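Local coordinates for 2,3-dihydroxybenzoate-AMP ligase (Bacillus subtilis, PDB 1MDB), which is an AMP-binding enzyme of the ANL clan, built from a large N-terminal domain and a smaller C-terminal one, at residues P107-R110 / Y116-E119; I127-D130 / D136-S139. All blocks are in the same frame, centred on the assembly; numbering follows the deposited sequence.

Contact 1: P107-R110 / Y116-E119; sequences PSHR and YFCE
The carbonyl oxygen of His109 is gripped twice, by NH1 of Arg110 and by NE2 of Gln81, while the imidazole of the same residue reaches over to the ring of Phe117. The bond from Arg110 NH1 to His109 O measures 2.8 Å and comes from above the carbonyl plane, not along a lone pair. The same nitrogen gives a second bond, 2.9 Å from Arg110 NH1 to Pro107 O. The arginine side chain curls back over its own loop, its first two torsions both near -60° (chi1 -65°, chi2 -63°), and NH1 meets both oxygens close to the guanidinium plane, stapling the turn 107-110 at two carbonyls. Across the segments the contact is small and rests on one aromatic pair. Phe117 drives an edge against one face of His109 in an offset T-shaped stack, with ring centroids 5.2 Å apart and planes at 74°. Its CE1 does most of the touching, 3.4 Å from His109 ND1 and 3.7 Å from His109 CE1. Phe117 CZ sits over the same imidazole face but toward the rim, 3.9 Å from His109 CE1. Relative to the phenyl, ND1 lies in the ring plane, at the edge, and the two side chains meet at about a right angle. No hydrogen bond crosses between the segments. The His109 side chain is about 10 Å from the bound AMP, so the pair lies near the ligand pocket without lining it. The loop follows strand 101-104 and runs into helix 111-120, with Arg110 at its N-cap and Glu113 OE1 accepting from Arg110 N; Leu189 of strand 184-189 touches both His109 and Phe117.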
ATOM      1  N   PRO A 107      -7.853  -1.386   8.724  1.00 25.25           N
ATOM      2  CA  PRO A 107      -9.236  -1.488   9.192  1.00 26.22           C
ATOM      3  C   PRO A 107      -9.831  -2.892   9.136  1.00 26.95           C
ATOM      4  O   PRO A 107     -10.732  -3.221   9.909  1.00 26.02           O
ATOM      5  CB  PRO A 107      -9.973  -0.517   8.275  1.00 26.13           C
ATOM      6  CG  PRO A 107      -8.941   0.555   8.060  1.00 25.94           C
ATOM      7  CD  PRO A 107      -7.705  -0.265   7.778  1.00 26.19           C
ATOM      8  N   SER A 108      -9.314  -3.717   8.229  1.00 25.61           N
ATOM      9  CA  SER A 108      -9.818  -5.071   8.053  1.00 25.59           C
ATOM     10  C   SER A 108      -9.204  -6.098   8.999  1.00 24.94           C
ATOM     11  O   SER A 108      -9.663  -7.235   9.063  1.00 24.71           O
ATOM     12  CB  SER A 108      -9.568  -5.523   6.616  1.00 25.32           C
ATOM     13  OG  SER A 108      -8.176  -5.526   6.360  1.00 26.21           O
ATOM     14  N   HIS A 109      -8.160  -5.724   9.720  1.00 22.69           N
ATOM     15  CA  HIS A 109      -7.541  -6.685  10.624  1.00 25.67           C
ATOM     16  C   HIS A 109      -8.455  -7.038  11.794  1.00 25.21           C
ATOM     17  O   HIS A 109      -9.258  -6.223  12.242  1.00 24.65           O
ATOM     18  CB  HIS A 109      -6.195  -6.147  11.116  1.00 24.17           C
ATOM     19  CG  HIS A 109      -5.143  -6.143  10.054  1.00 28.86           C
ATOM     20  ND1 HIS A 109      -4.104  -5.236  10.029  1.00 31.49           N
ATOM     21  CD2 HIS A 109      -4.992  -6.918   8.954  1.00 29.41           C
ATOM     22  CE1 HIS A 109      -3.362  -5.450   8.958  1.00 31.38           C
ATOM     23  NE2 HIS A 109      -3.879  -6.464   8.288  1.00 31.82           N
ATOM     24  N   ARG A 110      -8.342  -8.267  12.270  1.00 25.83           N
ATOM     25  CA  ARG A 110      -9.176  -8.717  13.369  1.00 27.28           C
ATOM     26  C   ARG A 110      -8.313  -9.234  14.518  1.00 29.25           C
ATOM     27  O   ARG A 110      -7.087  -9.100  14.480  1.00 27.20           O
ATOM     28  CB  ARG A 110     -10.166  -9.772  12.860  1.00 26.01           C
ATOM     29  CG  ARG A 110     -11.182  -9.203  11.843  1.00 27.30           C
ATOM     30  CD  ARG A 110     -12.065  -8.129  12.477  1.00 27.08           C
ATOM     31  NE  ARG A 110     -13.036  -7.536  11.554  1.00 30.01           N
ATOM     32  CZ  ARG A 110     -12.902  -6.345  10.971  1.00 29.64           C
ATOM     33  NH1 ARG A 110     -11.830  -5.593  11.200  1.00 27.94           N
ATOM     34  NH2 ARG A 110     -13.857  -5.889  10.170  1.00 27.29           N
ATOM     35  N   TYR A 116      -1.510 -10.616  17.371  1.00 29.56           N
ATOM     36  CA  TYR A 116      -0.151 -10.901  16.935  1.00 28.65           C
ATOM     37  C   TYR A 116       0.691  -9.624  16.951  1.00 29.36           C
ATOM     38  O   TYR A 116       1.770  -9.585  17.551  1.00 28.05           O
ATOM     39  CB  TYR A 116      -0.182 -11.493  15.530  1.00 32.88           C
ATOM     40  CG  TYR A 116       1.181 -11.618  14.893  1.00 36.06           C
ATOM     41  CD1 TYR A 116       2.148 -12.459  15.436  1.00 38.09           C
ATOM     42  CD2 TYR A 116       1.506 -10.886  13.756  1.00 35.60           C
ATOM     43  CE1 TYR A 116       3.405 -12.568  14.861  1.00 41.92           C
ATOM     44  CE2 TYR A 116       2.758 -10.986  13.170  1.00 40.04           C
ATOM     45  CZ  TYR A 116       3.703 -11.827  13.729  1.00 42.17           C
ATOM     46  OH  TYR A 116       4.955 -11.922  13.168  1.00 49.10           O
ATOM     47  N   PHE A 117       0.194  -8.575  16.296  1.00 27.62           N
ATOM     48  CA  PHE A 117       0.907  -7.299  16.256  1.00 27.54           C
ATOM     49  C   PHE A 117       1.217  -6.774  17.664  1.00 27.94           C
ATOM     50  O   PHE A 117       2.304  -6.246  17.911  1.00 26.96           O
ATOM     51  CB  PHE A 117       0.073  -6.241  15.513  1.00 27.14           C
ATOM     52  CG  PHE A 117      -0.271  -6.605  14.087  1.00 26.72           C
ATOM     53  CD1 PHE A 117      -1.336  -5.983  13.441  1.00 30.15           C
ATOM     54  CD2 PHE A 117       0.469  -7.550  13.385  1.00 26.40           C
ATOM     55  CE1 PHE A 117      -1.663  -6.299  12.116  1.00 29.50           C
ATOM     56  CE2 PHE A 117       0.150  -7.872  12.064  1.00 26.01           C
ATOM     57  CZ  PHE A 117      -0.917  -7.245  11.429  1.00 26.58           C
ATOM     58  N   CYS A 118       0.259  -6.906  18.581  1.00 27.62           N
ATOM     59  CA  CYS A 118       0.439  -6.409  19.944  1.00 31.11           C
ATOM     60  C   CYS A 118       1.450  -7.229  20.736  1.00 34.42           C
ATOM     61  O   CYS A 118       2.240  -6.676  21.510  1.00 34.19           O
ATOM     62  CB  CYS A 118      -0.906  -6.373  20.689  1.00 28.51           C
ATOM     63  SG  CYS A 118      -2.070  -5.091  20.122  1.00 28.81           S
ATOM     64  N   GLU A 119       1.425  -8.547  20.547  1.00 35.67           N
ATOM     65  CA  GLU A 119       2.358  -9.441  21.240  1.00 36.38           C
ATOM     66  C   GLU A 119       3.770  -9.232  20.706  1.00 34.50           C
ATOM     67  O   GLU A 119       4.676  -8.831  21.428  1.00 33.52           O
ATOM     68  CB  GLU A 119       1.975 -10.899  21.004  1.00 39.45           C
ATOM     69  CG  GLU A 119       1.367 -11.614  22.185  1.00 45.97           C
ATOM     70  CD  GLU A 119       1.203 -13.097  21.911  1.00 48.43           C
ATOM     71  OE1 GLU A 119       2.231 -13.780  21.716  1.00 52.69           O
ATOM     72  OE2 GLU A 119       0.053 -13.579  21.878  1.00 50.80           O
TER

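Contact 2: I127-D130 / D136-S139; sequences IIPD and DYRS
Tyr137, in the first turn of helix 137-147, folds back on Ile128 and Pro129 of strand 125-132; strand, helix and the parallel strand 154-157 make a beta-alpha-beta crossover. From its start, CB of Tyr137 lies 3.5 Å from Pro129 O and 3.7 Å from Ile128 CD1. CG and CD1 come next beneath the proline: Pro129 CG stands over one ring face, 4.2 Å from the centroid of Tyr137 and 26° off the ring normal, a CH-pi contact. A chi1 of -68° places the ring beside the backbone N of Tyr137, under Pro129. At the tip, OH of Tyr137 leaves both segments and is hydrogen-bonded to Pro107 O, which fixes the far end of the ring. The backbone adds a weak bond from Tyr137 N to Asp130 O, 3.1 Å long and bent to 135°.

Arg138 runs alongside Asp130 in the same direction, its chain bent at chi2, but the two charged groups do not pair: their planes are nearly perpendicular, and Arg138 NH2 passes Asp130 CB at 3.2 Å and makes a weak hydrogen bond to Glu159 O. Asp130 OD2 accepts from Glu159 N. The guanidinium turns to the N-cap residue, where Arg138 NH1 bridges to Asp136 OD2 at 2.7 Å from above the carboxylate plane, and also to Glu161 OE2; one nitrogen is shared by two carboxylates. One turn is closed within the helix start by Ser139 OG, which donates to Asp136 O at 2.7 Å.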
ATOM      1  N   ILE A 127      -4.696   1.727  19.505  1.00 25.92           N
ATOM      2  CA  ILE A 127      -5.566   2.854  19.169  1.00 27.13           C
ATOM      3  C   ILE A 127      -6.568   2.505  18.061  1.00 27.62           C
ATOM      4  O   ILE A 127      -6.180   2.139  16.947  1.00 27.89           O
ATOM      5  CB  ILE A 127      -4.719   4.063  18.743  1.00 25.09           C
ATOM      6  CG1 ILE A 127      -3.754   4.430  19.880  1.00 25.54           C
ATOM      7  CG2 ILE A 127      -5.620   5.243  18.397  1.00 27.20           C
ATOM      8  CD1 ILE A 127      -2.858   5.637  19.581  1.00 22.48           C
ATOM      9  N   ILE A 128      -7.854   2.635  18.380  1.00 26.37           N
ATOM     10  CA  ILE A 128      -8.936   2.307  17.450  1.00 27.36           C
ATOM     11  C   ILE A 128     -10.065   3.338  17.425  1.00 29.67           C
ATOM     12  O   ILE A 128     -10.166   4.198  18.306  1.00 29.71           O
ATOM     13  CB  ILE A 128      -9.624   0.984  17.839  1.00 26.74           C
ATOM     14  CG1 ILE A 128     -10.064   1.062  19.308  1.00 27.21           C
ATOM     15  CG2 ILE A 128      -8.702  -0.204  17.602  1.00 29.17           C
ATOM     16  CD1 ILE A 128     -11.035  -0.024  19.723  1.00 25.21           C
ATOM     17  N   PRO A 129     -10.919   3.279  16.391  1.00 29.32           N
ATOM     18  CA  PRO A 129     -12.041   4.221  16.323  1.00 30.49           C
ATOM     19  C   PRO A 129     -13.128   3.484  17.108  1.00 32.11           C
ATOM     20  O   PRO A 129     -12.942   2.312  17.447  1.00 33.37           O
ATOM     21  CB  PRO A 129     -12.344   4.284  14.827  1.00 31.59           C
ATOM     22  CG  PRO A 129     -12.043   2.866  14.373  1.00 30.03           C
ATOM     23  CD  PRO A 129     -10.753   2.551  15.117  1.00 27.18           C
ATOM     24  N   ASP A 130     -14.242   4.132  17.427  1.00 33.47           N
ATOM     25  CA  ASP A 130     -15.291   3.416  18.147  1.00 33.73           C
ATOM     26  C   ASP A 130     -15.911   2.377  17.220  1.00 33.64           C
ATOM     27  O   ASP A 130     -16.040   1.204  17.564  1.00 33.41           O
ATOM     28  CB  ASP A 130     -16.384   4.372  18.653  1.00 34.77           C
ATOM     29  CG  ASP A 130     -16.731   5.463  17.655  1.00 36.70           C
ATOM     30  OD1 ASP A 130     -16.512   5.273  16.441  1.00 37.75           O
ATOM     31  OD2 ASP A 130     -17.240   6.520  18.090  1.00 38.21           O
ATOM     32  N   ASP A 136     -17.760  -2.630  15.073  1.00 33.33           N
ATOM     33  CA  ASP A 136     -17.484  -2.021  16.372  1.00 32.45           C
ATOM     34  C   ASP A 136     -16.104  -2.516  16.822  1.00 31.91           C
ATOM     35  O   ASP A 136     -15.941  -3.681  17.192  1.00 32.70           O
ATOM     36  CB  ASP A 136     -18.551  -2.442  17.386  1.00 34.53           C
ATOM     37  CG  ASP A 136     -18.364  -1.776  18.736  1.00 38.03           C
ATOM     38  OD1 ASP A 136     -17.216  -1.775  19.238  1.00 37.33           O
ATOM     39  OD2 ASP A 136     -19.359  -1.265  19.295  1.00 37.05           O
ATOM     40  N   TYR A 137     -15.113  -1.631  16.788  1.00 30.37           N
ATOM     41  CA  TYR A 137     -13.760  -2.024  17.157  1.00 28.49           C
ATOM     42  C   TYR A 137     -13.499  -2.219  18.644  1.00 28.53           C
ATOM     43  O   TYR A 137     -12.463  -2.775  19.019  1.00 29.23           O
ATOM     44  CB  TYR A 137     -12.740  -1.049  16.549  1.00 28.63           C
ATOM     45  CG  TYR A 137     -12.651  -1.137  15.028  1.00 28.68           C
ATOM     46  CD1 TYR A 137     -13.657  -0.600  14.214  1.00 29.33           C
ATOM     47  CD2 TYR A 137     -11.585  -1.790  14.410  1.00 26.64           C
ATOM     48  CE1 TYR A 137     -13.602  -0.718  12.819  1.00 29.26           C
ATOM     49  CE2 TYR A 137     -11.518  -1.917  13.024  1.00 27.99           C
ATOM     50  CZ  TYR A 137     -12.532  -1.379  12.234  1.00 30.76           C
ATOM     51  OH  TYR A 137     -12.487  -1.520  10.866  1.00 30.90           O
ATOM     52  N   ARG A 138     -14.420  -1.778  19.500  1.00 28.35           N
ATOM     53  CA  ARG A 138     -14.223  -1.991  20.932  1.00 27.27           C
ATOM     54  C   ARG A 138     -14.416  -3.468  21.236  1.00 27.20           C
ATOM     55  O   ARG A 138     -13.811  -4.000  22.164  1.00 30.08           O
ATOM     56  CB  ARG A 138     -15.215  -1.197  21.774  1.00 27.53           C
ATOM     57  CG  ARG A 138     -15.399   0.233  21.372  1.00 29.04           C
ATOM     58  CD  ARG A 138     -16.822   0.360  20.905  1.00 33.00           C
ATOM     59  NE  ARG A 138     -17.251   1.735  20.779  1.00 38.67           N
ATOM     60  CZ  ARG A 138     -18.511   2.087  20.579  1.00 39.49           C
ATOM     61  NH1 ARG A 138     -19.453   1.153  20.479  1.00 36.74           N
ATOM     62  NH2 ARG A 138     -18.828   3.370  20.513  1.00 41.72           N
ATOM     63  N   SER A 139     -15.273  -4.131  20.465  1.00 26.53           N
ATOM     64  CA  SER A 139     -15.507  -5.549  20.682  1.00 27.54           C
ATOM     65  C   SER A 139     -14.232  -6.270  20.259  1.00 25.67           C
ATOM     66  O   SER A 139     -13.858  -7.283  20.846  1.00 26.74           O
ATOM     67  CB  SER A 139     -16.720  -6.044  19.869  1.00 26.84           C
ATOM     68  OG  SER A 139     -16.482  -5.939  18.476  1.00 33.88           O
TER

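How the contacts relate
From the N terminus, strand 101-104 leads into loop 107-110, and contact 1 joins that loop to the second half of helix 111-120, closing over the first helical turns. The chain then enters strand 125-132, turns through the short strand 135-136, and contact 2 closes this turn at the start of helix 137-147. The two are in series, neither nested nor crossed, with centres about 12 Å apart. Contact 1 lies in the connection from 101-104 to 125-132, contact 2 at the start of the one to 154-157, and Tyr137 links the two: its hydroxyl is probably hydrogen-bonded to the Pro107 carbonyl, and its CE2 packs 4.1 Å from Arg110 NH1.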